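Beta-glucosidase (Saccharopolyspora erythraea D, PDB 5M6G) probably hydrolyses terminal, non-reducing beta-D-glucosyl residues to release beta-D-glucose, as a member of glycosyl hydrolase family 3. Local coordinates at residues P155-R160 and R406-E411. Residues are numbered along the deposited sequence; the frame is centred on the assembly and turned at random.
Sequences PDLVQR and RQAVRE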
ATOM      1  N   PRO A 155      -1.225  15.990  -4.539  1.00 18.68           N
ATOM      2  CA  PRO A 155      -0.965  14.907  -5.511  1.00 14.37           C
ATOM      3  C   PRO A 155       0.423  14.949  -6.114  1.00 13.74           C
ATOM      4  O   PRO A 155       0.974  13.898  -6.473  1.00 17.16           O
ATOM      5  CB  PRO A 155      -2.037  15.127  -6.591  1.00 11.86           C
ATOM      6  CG  PRO A 155      -3.063  16.025  -5.957  1.00 21.55           C
ATOM      7  CD  PRO A 155      -2.348  16.852  -4.941  1.00 14.95           C
ATOM      8  N   ASP A 156       0.996  16.136  -6.281  1.00 17.48           N
ATOM      9  CA  ASP A 156       2.336  16.210  -6.846  1.00 17.75           C
ATOM     10  C   ASP A 156       3.348  15.536  -5.928  1.00 20.45           C
ATOM     11  O   ASP A 156       4.248  14.821  -6.392  1.00 18.37           O
ATOM     12  CB  ASP A 156       2.708  17.665  -7.102  1.00 20.49           C
ATOM     13  CG  ASP A 156       3.926  17.794  -7.971  1.00 28.52           C
ATOM     14  OD1 ASP A 156       3.815  17.487  -9.180  1.00 30.34           O
ATOM     15  OD2 ASP A 156       4.986  18.192  -7.452  1.00 32.26           O
ATOM     16  N   LEU A 157       3.194  15.734  -4.617  1.00 17.58           N
ATOM     17  CA  LEU A 157       4.050  15.065  -3.642  1.00 18.75           C
ATOM     18  C   LEU A 157       3.914  13.550  -3.722  1.00 15.63           C
ATOM     19  O   LEU A 157       4.908  12.822  -3.634  1.00 14.30           O
ATOM     20  CB  LEU A 157       3.694  15.545  -2.236  1.00 16.93           C
ATOM     21  CG  LEU A 157       4.417  14.871  -1.071  1.00 19.76           C
ATOM     22  CD1 LEU A 157       5.866  15.332  -1.044  1.00 22.16           C
ATOM     23  CD2 LEU A 157       3.697  15.203   0.250  1.00 19.45           C
ATOM     24  N   VAL A 158       2.682  13.056  -3.859  1.00 13.50           N
ATOM     25  CA  VAL A 158       2.466  11.615  -3.949  1.00 14.69           C
ATOM     26  C   VAL A 158       3.110  11.065  -5.217  1.00 16.90           C
ATOM     27  O   VAL A 158       3.704   9.978  -5.214  1.00 15.61           O
ATOM     28  CB  VAL A 158       0.957  11.311  -3.869  1.00 15.94           C
ATOM     29  CG1 VAL A 158       0.621   9.898  -4.386  1.00 13.30           C
ATOM     30  CG2 VAL A 158       0.472  11.515  -2.428  1.00 15.77           C
ATOM     31  N   GLN A 159       3.040  11.831  -6.307  1.00 15.45           N
ATOM     32  CA  GLN A 159       3.715  11.436  -7.538  1.00 14.44           C
ATOM     33  C   GLN A 159       5.230  11.353  -7.336  1.00 16.92           C
ATOM     34  O   GLN A 159       5.863  10.377  -7.756  1.00 14.68           O
ATOM     35  CB  GLN A 159       3.354  12.415  -8.660  1.00 16.56           C
ATOM     36  CG  GLN A 159       4.089  12.181  -9.976  1.00 17.47           C
ATOM     37  CD  GLN A 159       3.563  13.067 -11.094  1.00 21.44           C
ATOM     38  OE1 GLN A 159       2.392  13.435 -11.107  1.00 24.01           O
ATOM     39  NE2 GLN A 159       4.434  13.420 -12.030  1.00 30.50           N
ATOM     40  N   ARG A 160       5.828  12.343  -6.662  1.00 15.50           N
ATOM     41  CA  ARG A 160       7.271  12.284  -6.420  1.00 16.10           C
ATOM     42  C   ARG A 160       7.636  11.070  -5.579  1.00 11.82           C
ATOM     43  O   ARG A 160       8.696  10.463  -5.778  1.00 16.58           O
ATOM     44  CB  ARG A 160       7.761  13.564  -5.730  1.00 19.36           C
ATOM     45  CG  ARG A 160       8.000  14.727  -6.672  1.00 20.80           C
ATOM     46  CD  ARG A 160       7.379  16.000  -6.127  1.00 38.92           C
ATOM     47  NE  ARG A 160       8.157  16.553  -5.027  1.00 42.93           N
ATOM     48  CZ  ARG A 160       7.692  17.432  -4.143  1.00 39.15           C
ATOM     49  NH1 ARG A 160       6.438  17.868  -4.219  1.00 35.43           N
ATOM     50  NH2 ARG A 160       8.491  17.871  -3.182  1.00 33.35           N
ATOM     51  N   ARG A 406      10.279  12.977   4.674  1.00 13.92           N
ATOM     52  CA  ARG A 406      10.080  13.934   5.757  1.00 12.84           C
ATOM     53  C   ARG A 406       9.092  15.024   5.359  1.00 16.32           C
ATOM     54  O   ARG A 406       8.279  15.473   6.181  1.00 14.23           O
ATOM     55  CB  ARG A 406      11.435  14.538   6.143  1.00 18.93           C
ATOM     56  CG  ARG A 406      11.402  15.456   7.352  1.00 19.57           C
ATOM     57  CD  ARG A 406      12.795  15.985   7.663  1.00 19.77           C
ATOM     58  NE  ARG A 406      12.760  16.944   8.769  1.00 27.43           N
ATOM     59  CZ  ARG A 406      13.814  17.637   9.195  1.00 30.81           C
ATOM     60  NH1 ARG A 406      14.984  17.481   8.603  1.00 22.23           N
ATOM     61  NH2 ARG A 406      13.695  18.498  10.201  1.00 28.75           N
ATOM     62  N   GLN A 407       9.160  15.481   4.110  1.00 13.95           N
ATOM     63  CA  GLN A 407       8.211  16.491   3.669  1.00 18.73           C
ATOM     64  C   GLN A 407       6.795  15.922   3.658  1.00 16.55           C
ATOM     65  O   GLN A 407       5.836  16.617   4.015  1.00 14.04           O
ATOM     66  CB  GLN A 407       8.623  17.033   2.293  1.00 15.36           C
ATOM     67  CG  GLN A 407       7.699  18.139   1.751  1.00 18.39           C
ATOM     68  CD  GLN A 407       7.727  19.410   2.597  1.00 26.26           C
ATOM     69  OE1 GLN A 407       8.711  19.691   3.286  1.00 29.03           O
ATOM     70  NE2 GLN A 407       6.646  20.185   2.542  1.00 19.46           N
ATOM     71  N   ALA A 408       6.653  14.639   3.306  1.00 15.72           N
ATOM     72  CA  ALA A 408       5.336  14.008   3.344  1.00 15.74           C
ATOM     73  C   ALA A 408       4.851  13.836   4.779  1.00 16.12           C
ATOM     74  O   ALA A 408       3.662  14.025   5.064  1.00 11.37           O
ATOM     75  CB  ALA A 408       5.375  12.659   2.624  1.00 12.23           C
ATOM     76  N   VAL A 409       5.754  13.477   5.700  1.00 14.27           N
ATOM     77  CA  VAL A 409       5.384  13.429   7.113  1.00 13.51           C
ATOM     78  C   VAL A 409       4.821  14.774   7.554  1.00 15.29           C
ATOM     79  O   VAL A 409       3.722  14.850   8.121  1.00 15.51           O
ATOM     80  CB  VAL A 409       6.591  13.019   7.978  1.00 15.57           C
ATOM     81  CG1 VAL A 409       6.225  13.128   9.474  1.00 12.05           C
ATOM     82  CG2 VAL A 409       7.054  11.607   7.616  1.00 14.31           C
ATOM     83  N   ARG A 410       5.564  15.855   7.286  1.00 17.19           N
ATOM     84  CA  ARG A 410       5.131  17.206   7.648  1.00 18.27           C
ATOM     85  C   ARG A 410       3.722  17.486   7.148  1.00 17.19           C
ATOM     86  O   ARG A 410       2.831  17.864   7.916  1.00 15.22           O
ATOM     87  CB  ARG A 410       6.078  18.252   7.052  1.00 18.38           C
ATOM     88  CG  ARG A 410       7.396  18.414   7.718  1.00 23.23           C
ATOM     89  CD  ARG A 410       8.298  19.274   6.847  1.00 20.04           C
ATOM     90  NE  ARG A 410       9.696  19.094   7.211  1.00 31.94           N
ATOM     91  CZ  ARG A 410      10.694  19.074   6.338  1.00 30.90           C
ATOM     92  NH1 ARG A 410      10.448  19.220   5.040  1.00 29.42           N
ATOM     93  NH2 ARG A 410      11.939  18.905   6.762  1.00 36.51           N
ATOM     94  N   GLU A 411       3.518  17.325   5.843  1.00 15.03           N
ATOM     95  CA  GLU A 411       2.260  17.730   5.238  1.00 14.92           C
ATOM     96  C   GLU A 411       1.108  16.814   5.627  1.00 12.80           C
ATOM     97  O   GLU A 411      -0.050  17.222   5.512  1.00 14.08           O
ATOM     98  CB  GLU A 411       2.421  17.791   3.713  1.00 15.31           C
ATOM     99  CG  GLU A 411       3.419  18.863   3.262  1.00 17.29           C
ATOM    100  CD  GLU A 411       3.492  19.019   1.745  1.00 25.40           C
ATOM    101  OE1 GLU A 411       2.458  18.835   1.066  1.00 21.07           O
ATOM    102  OE2 GLU A 411       4.590  19.330   1.236  1.00 22.02           O
TER
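L157 and A408 mark the closest backbone approach of two roughly antiparallel helices, their CA atoms 7.2 Å apart, while the axes of segments 155-160 and 406-411 come within 10.8 Å at 149°. The pair illustrates how a single leucine can join two helices at this spacing in a two-domain family 3 glycosidase: helix 155-170 belongs to the TIM-barrel-clan N-terminal domain, and helix 399-412 leads into strand 414-418 at the edge of the mixed sheet. A chi1 of 175° swings L157 CG opposite the backbone N and sends CD2 to the other helix, 3.7 Å from A408 CA and beside the small methyl CB. Its other methyl, CD1, lies above the rim of one face of the R160 guanidinium, which forms a long salt bridge with D156. On the facing helix, E411 extends beyond CG and brings OE1 to 3.9 Å from L157 CD2. Trimming E411 to an alanine removes both carboxylate oxygens and would probably leave N154 ND2, bonded to OE1, and Q407 NE2, bonded to OE2, without these acceptors, and L157 CD2 without its carboxylate neighbour. Q407 NE2 donates nearly straight (171°) to the anti lone pair of E411 OE2.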